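PDB 5WTZ: binary enterotoxin of Clostridium perfringens component a from Clostridium perfringens, which probably transfers ADP-ribose from NAD+ to actin as the enzymatic component of a binary, iota-like enterotoxin. Local coordinates for residues S224-E229 against K290-I295; D132-Q137 against D209-L214. All blocks are in the same frame, centred on the assembly; numbering follows the deposited sequence. Where two conformers were deposited one is given.

Contact 1. Residues S224-E229 against K290-I295; sequences SQWGEE and KIPEDI
The indole of Trp226 has the methyl CD1 of Ile295 over one face and the carboxylate of Glu293 at its pyrrole edge. The methyl sits 3.6 Å from the centroid of the six-membered ring of Trp226, almost on the ring normal, a CH-pi contact over the benzo half. At the edge, Trp226 NE1 donates to Glu293 OE2 over 2.7 Å with an N-H...O angle of 154°. The oxygen lies in the indole plane, whereas the N-H reaches it from above the carboxylate plane; the planes of the two groups are 40° apart. This bond satisfies the indole nitrogen of a buried residue and would probably favour a charged Glu293.

Round the far end of the ring the contacts are apolar. Ile291 CD1 stands near the ring plane, 4.3 Å from Trp226 CH2, and Pro292 CG comes obliquely to within 4.0 Å of Trp226 CZ2. With CG anti to the backbone N (chi1 -174°), the indole of Trp226 extends from its helix toward the loop. Ile295 comes from the opposite direction, its CG1 anti to the backbone N and the chain extended, which delivers its terminal methyl to the ring.

Trp226 thus fastens helix 220-237 to the segment leading from helix 272-286 into strand 295-301. Tyr231 of the same helix also packs on Trp226, Ile291 and Pro292, and Phe216 meets the indole ring. Backbone hydrogen bonding between Ile295 and Leu364 joins the segment 290-295 to strand 358-364.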
loop_
_atom_site.group_PDB
_atom_site.type_symbol
_atom_site.label_atom_id
_atom_site.label_comp_id
_atom_site.label_asym_id
_atom_site.label_seq_id
_atom_site.Cartn_x
_atom_site.Cartn_y
_atom_site.Cartn_z
ATOM N N SER A 224 17.753 3.363 -4.978
ATOM C CA SER A 224 19.126 3.798 -4.774
ATOM C C SER A 224 19.343 5.223 -5.302
ATOM O O SER A 224 19.959 6.054 -4.638
ATOM C CB SER A 224 20.083 2.810 -5.446
ATOM O OG SER A 224 21.414 3.290 -5.433
ATOM N N GLN A 225 18.814 5.501 -6.491
ATOM C CA GLN A 225 18.913 6.828 -7.096
ATOM C C GLN A 225 18.232 7.916 -6.273
ATOM O O GLN A 225 18.779 9.005 -6.104
ATOM C CB GLN A 225 18.327 6.803 -8.505
ATOM C CG GLN A 225 19.275 6.205 -9.537
ATOM C CD GLN A 225 18.641 6.041 -10.905
ATOM O OE1 GLN A 225 17.455 5.715 -11.022
ATOM N NE2 GLN A 225 19.431 6.256 -11.951
ATOM N N TRP A 226 17.034 7.625 -5.779
ATOM C CA TRP A 226 16.312 8.553 -4.913
ATOM C C TRP A 226 17.094 8.818 -3.629
ATOM O O TRP A 226 17.282 9.973 -3.230
ATOM C CB TRP A 226 14.918 8.004 -4.598
ATOM C CG TRP A 226 14.062 8.964 -3.819
ATOM C CD1 TRP A 226 13.221 9.914 -4.327
ATOM C CD2 TRP A 226 13.966 9.062 -2.396
ATOM N NE1 TRP A 226 12.611 10.600 -3.304
ATOM C CE2 TRP A 226 13.053 10.091 -2.104
ATOM C CE3 TRP A 226 14.567 8.373 -1.331
ATOM C CZ2 TRP A 226 12.728 10.458 -0.805
ATOM C CZ3 TRP A 226 14.239 8.732 -0.043
ATOM C CH2 TRP A 226 13.328 9.767 0.212
ATOM N N GLY A 227 17.572 7.752 -2.993
ATOM C CA GLY A 227 18.374 7.888 -1.789
ATOM C C GLY A 227 19.613 8.745 -1.992
ATOM O O GLY A 227 19.890 9.656 -1.207
ATOM N N GLU A 228 20.352 8.460 -3.062
ATOM C CA GLU A 228 21.535 9.229 -3.406
ATOM C C GLU A 228 21.223 10.698 -3.685
ATOM O O GLU A 228 21.907 11.585 -3.183
ATOM C CB GLU A 228 22.228 8.603 -4.623
ATOM C CG GLU A 228 23.423 9.387 -5.130
ATOM C CD GLU A 228 24.618 9.308 -4.195
ATOM O OE1 GLU A 228 24.638 8.412 -3.320
ATOM O OE2 GLU A 228 25.536 10.148 -4.338
ATOM N N GLU A 229 20.212 10.961 -4.503
ATOM C CA GLU A 229 19.919 12.324 -4.917
ATOM C C GLU A 229 19.516 13.176 -3.726
ATOM O O GLU A 229 19.881 14.343 -3.622
ATOM C CB GLU A 229 18.796 12.354 -5.965
ATOM C CG GLU A 229 19.156 11.779 -7.320
ATOM C CD GLU A 229 18.038 11.954 -8.332
ATOM O OE1 GLU A 229 17.481 13.071 -8.411
ATOM O OE2 GLU A 229 17.709 10.977 -9.041
ATOM N N LYS A 290 14.608 16.914 6.222
ATOM C CA LYS A 290 13.276 16.314 6.217
ATOM C C LYS A 290 12.995 15.597 4.918
ATOM O O LYS A 290 13.433 16.032 3.852
ATOM C CB LYS A 290 12.199 17.374 6.442
ATOM C CG LYS A 290 12.165 17.912 7.862
ATOM C CD LYS A 290 11.175 19.037 7.941
ATOM C CE LYS A 290 10.956 19.525 9.369
ATOM N NZ LYS A 290 10.202 18.524 10.176
ATOM N N ILE A 291 12.271 14.484 5.017
ATOM C CA ILE A 291 11.803 13.760 3.830
ATOM C C ILE A 291 11.176 14.751 2.831
ATOM O O ILE A 291 10.228 15.455 3.162
ATOM C CB ILE A 291 10.794 12.662 4.234
ATOM C CG1 ILE A 291 11.478 11.607 5.106
ATOM C CG2 ILE A 291 10.168 11.998 3.008
ATOM C CD1 ILE A 291 12.392 10.658 4.350
ATOM N N PRO A 292 11.745 14.840 1.614
ATOM C CA PRO A 292 11.429 15.886 0.625
ATOM C C PRO A 292 10.119 15.688 -0.160
ATOM O O PRO A 292 9.680 16.640 -0.809
ATOM C CB PRO A 292 12.617 15.817 -0.332
ATOM C CG PRO A 292 12.997 14.385 -0.310
ATOM C CD PRO A 292 12.817 13.952 1.135
ATOM N N GLU A 293 9.547 14.484 -0.126
ATOM C CA GLU A 293 8.278 14.163 -0.787
ATOM C C GLU A 293 7.711 12.905 -0.153
ATOM O O GLU A 293 8.478 12.063 0.347
ATOM C CB GLU A 293 8.473 13.940 -2.283
ATOM C CG GLU A 293 9.358 12.730 -2.598
ATOM C CD GLU A 293 9.715 12.644 -4.068
ATOM O OE1 GLU A 293 8.801 12.777 -4.906
ATOM O OE2 GLU A 293 10.911 12.471 -4.383
ATOM N N ASP A 294 6.385 12.768 -0.185
ATOM C CA ASP A 294 5.712 11.602 0.377
ATOM C C ASP A 294 6.314 10.359 -0.252
ATOM O O ASP A 294 6.502 10.298 -1.476
ATOM C CB ASP A 294 4.197 11.632 0.132
ATOM C CG ASP A 294 3.460 12.633 1.031
ATOM O OD1 ASP A 294 4.065 13.638 1.476
ATOM O OD2 ASP A 294 2.253 12.420 1.269
ATOM N N ILE A 295 6.633 9.383 0.590
ATOM C CA ILE A 295 7.220 8.130 0.136
ATOM C C ILE A 295 6.594 6.972 0.929
ATOM O O ILE A 295 6.172 7.137 2.082
ATOM C CB ILE A 295 8.779 8.140 0.271
ATOM C CG1 ILE A 295 9.407 6.969 -0.492
ATOM C CG2 ILE A 295 9.235 8.211 1.732
ATOM C CD1 ILE A 295 10.937 7.097 -0.685
#

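Contact 2. Residues D132-Q137 against D209-L214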
loop_
_atom_site.group_PDB
_atom_site.type_symbol
_atom_site.label_atom_id
_atom_site.label_comp_id
_atom_site.label_asym_id
_atom_site.label_seq_id
_atom_site.Cartn_x
_atom_site.Cartn_y
_atom_site.Cartn_z
ATOM N N ASP A 132 -7.498 11.563 5.566
ATOM C CA ASP A 132 -6.058 11.614 5.851
ATOM C C ASP A 132 -5.392 10.289 5.567
ATOM O O ASP A 132 -4.507 9.883 6.302
ATOM C CB ASP A 132 -5.809 12.002 7.311
ATOM C CG ASP A 132 -6.394 13.353 7.655
ATOM O OD1 ASP A 132 -6.206 14.294 6.851
ATOM O OD2 ASP A 132 -7.064 13.463 8.708
ATOM N N THR A 133 -5.854 9.595 4.528
ATOM C CA THR A 133 -5.332 8.268 4.200
ATOM C C THR A 133 -5.258 8.082 2.690
ATOM O O THR A 133 -6.234 8.330 1.971
ATOM C CB THR A 133 -6.205 7.128 4.796
ATOM O OG1 THR A 133 -6.450 7.355 6.191
ATOM C CG2 THR A 133 -5.557 5.759 4.590
ATOM N N ASN A 134 -4.101 7.648 2.204
ATOM C CA ASN A 134 -3.982 7.140 0.847
ATOM C C ASN A 134 -4.058 5.625 0.904
ATOM O O ASN A 134 -3.210 4.991 1.550
ATOM C CB ASN A 134 -2.675 7.588 0.192
ATOM C CG ASN A 134 -2.617 9.095 -0.056
ATOM O OD1 ASN A 134 -3.640 9.764 -0.194
ATOM N ND2 ASN A 134 -1.408 9.625 -0.134
ATOM N N PHE A 135 -5.087 5.049 0.269
ATOM C CA PHE A 135 -5.324 3.605 0.324
ATOM C C PHE A 135 -4.653 2.897 -0.846
ATOM O O PHE A 135 -5.110 2.961 -1.990
ATOM C CB PHE A 135 -6.828 3.285 0.343
ATOM C CG PHE A 135 -7.505 3.637 1.649
ATOM C CD1 PHE A 135 -7.384 2.808 2.759
ATOM C CD2 PHE A 135 -8.227 4.819 1.775
ATOM C CE1 PHE A 135 -7.996 3.144 3.977
ATOM C CE2 PHE A 135 -8.844 5.163 2.986
ATOM C CZ PHE A 135 -8.730 4.320 4.079
ATOM N N ILE A 136 -3.553 2.224 -0.549
ATOM C CA ILE A 136 -2.784 1.540 -1.573
ATOM C C ILE A 136 -3.598 0.407 -2.191
ATOM O O ILE A 136 -4.178 -0.422 -1.489
ATOM C CB ILE A 136 -1.424 1.019 -0.988
ATOM C CG1 ILE A 136 -0.524 2.216 -0.646
ATOM C CG2 ILE A 136 -0.731 0.086 -1.973
ATOM C CD1 ILE A 136 0.742 1.844 0.123
ATOM N N GLN A 137 -3.634 0.365 -3.519
ATOM C CA GLN A 137 -4.373 -0.674 -4.229
ATOM C C GLN A 137 -3.436 -1.710 -4.850
ATOM O O GLN A 137 -2.774 -1.435 -5.855
ATOM C CB GLN A 137 -5.251 -0.038 -5.308
ATOM C CG GLN A 137 -6.134 1.084 -4.773
ATOM C CD GLN A 137 -7.185 0.586 -3.802
ATOM O OE1 GLN A 137 -7.914 -0.370 -4.094
ATOM N NE2 GLN A 137 -7.296 1.242 -2.658
ATOM N N ASP A 209 -9.961 10.066 -5.887
ATOM C CA ASP A 209 -8.990 10.210 -6.965
ATOM C C ASP A 209 -8.031 9.029 -7.014
ATOM O O ASP A 209 -7.562 8.530 -5.978
ATOM C CB ASP A 209 -8.162 11.484 -6.806
ATOM C CG ASP A 209 -8.940 12.752 -7.118
ATOM O OD1 ASP A 209 -10.045 12.713 -7.686
ATOM O OD2 ASP A 209 -8.414 13.816 -6.784
ATOM N N LEU A 210 -7.722 8.595 -8.225
ATOM C CA LEU A 210 -6.630 7.665 -8.424
ATOM C C LEU A 210 -5.342 8.474 -8.420
ATOM O O LEU A 210 -5.165 9.349 -9.267
ATOM C CB LEU A 210 -6.792 6.903 -9.740
ATOM C CG LEU A 210 -5.805 5.756 -9.946
ATOM C CD1 LEU A 210 -6.412 4.433 -9.504
ATOM C CD2 LEU A 210 -5.375 5.708 -11.394
ATOM N N ILE A 211 -4.472 8.206 -7.449
ATOM C CA ILE A 211 -3.196 8.895 -7.328
ATOM C C ILE A 211 -2.060 7.890 -7.359
ATOM O O ILE A 211 -2.254 6.694 -7.124
ATOM C CB ILE A 211 -3.085 9.719 -6.028
ATOM C CG1 ILE A 211 -2.971 8.788 -4.818
ATOM C CG2 ILE A 211 -4.248 10.703 -5.907
ATOM C CD1 ILE A 211 -2.324 9.445 -3.579
ATOM N N LYS A 212 -0.865 8.378 -7.659
ATOM C CA LYS A 212 0.294 7.508 -7.695
ATOM C C LYS A 212 1.290 7.957 -6.647
ATOM O O LYS A 212 1.829 9.059 -6.727
ATOM C CB LYS A 212 0.940 7.518 -9.084
ATOM C CG LYS A 212 1.965 6.415 -9.290
ATOM C CD LYS A 212 2.487 6.436 -10.713
ATOM C CE LYS A 212 2.425 5.059 -11.339
ATOM N NZ LYS A 212 3.220 4.075 -10.556
ATOM N N GLN A 213 1.518 7.106 -5.662
ATOM C CA GLN A 213 2.465 7.409 -4.600
ATOM C C GLN A 213 3.856 6.933 -4.991
ATOM O O GLN A 213 3.991 6.008 -5.792
ATOM C CB GLN A 213 2.037 6.750 -3.290
ATOM C CG GLN A 213 0.658 7.181 -2.781
ATOM C CD GLN A 213 0.444 6.791 -1.336
ATOM O OE1 GLN A 213 0.746 7.568 -0.418
ATOM N NE2 GLN A 213 -0.074 5.580 -1.113
ATOM N N LEU A 214 4.881 7.575 -4.440
ATOM C CA LEU A 214 6.265 7.137 -4.663
ATOM C C LEU A 214 6.504 5.889 -3.816
ATOM O O LEU A 214 6.503 5.929 -2.577
ATOM C CB LEU A 214 7.264 8.243 -4.323
ATOM C CG LEU A 214 8.751 7.957 -4.585
ATOM C CD1 LEU A 214 9.033 7.741 -6.056
ATOM C CD2 LEU A 214 9.628 9.066 -4.032
HETATM O O HOH W 1 -0.313 4.902 1.686
#
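Asn134 and Ile211 face each other with their CA atoms 8.4 Å apart, and the CA atoms of Ile136 and Gln213 are equally far apart. The two segments are therefore too far apart to be adjacent strands, and side chains and a water bridge them. Asn134 ND2 donates to Gln213 OE1 over 3.0 Å at an N-H...O angle of 158°. The acceptor lies close to the Asn134 amide plane, but the donor stands well above the Gln213 carbonyl plane; the two amides are almost perpendicular, 87° apart. Gln213 is extended beyond CG, and its amide lies across Asn134 CB. Its NE2 is 3.4 Å from Ile136 CG1 and donates to a water 2.9 Å away, which in turn donates to Asn134 O. Both ends of the Gln213 amide are thus tied to Asn134. Ile211 CD1 lies over a face of the Asn134 amide, 3.6 Å from CG, the two side chains crossing at about a right angle.

Strand 187-198 lies between strands 134-136 and 201-211 in the five-stranded mixed sheet; backbone hydrogen bonds link Phe135 with Leu188 and Ile211 with Ser187. Gln213 NE2 is also hydrogen-bonded to Ser187 OG, while His363 of strand 358-364 touches Asn134 and Gln213.

In the fold
Contacts 1 and 2 lie in the two successive ADP-ribosyltransferase-like parts of the chain, and their centres are 18 Å apart. Leu214, the last residue of segment 209-214, joins them: its CD2 packs 3.4 Å from Trp226 NE1 and 3.6 Å from Glu293 CD. Strand 201-211 leads on to helix 220-237, while strand 358-364 borders both contacts, through His363 at contact 2 and Leu364 at contact 1. Contact 1 is the one nearer the NAD site: the side chain of Trp226 is about 10 Å from that of the NAD-binding Glu384 and about 13 Å from the bound nucleotide. Contact 2 lies away from the NAD site.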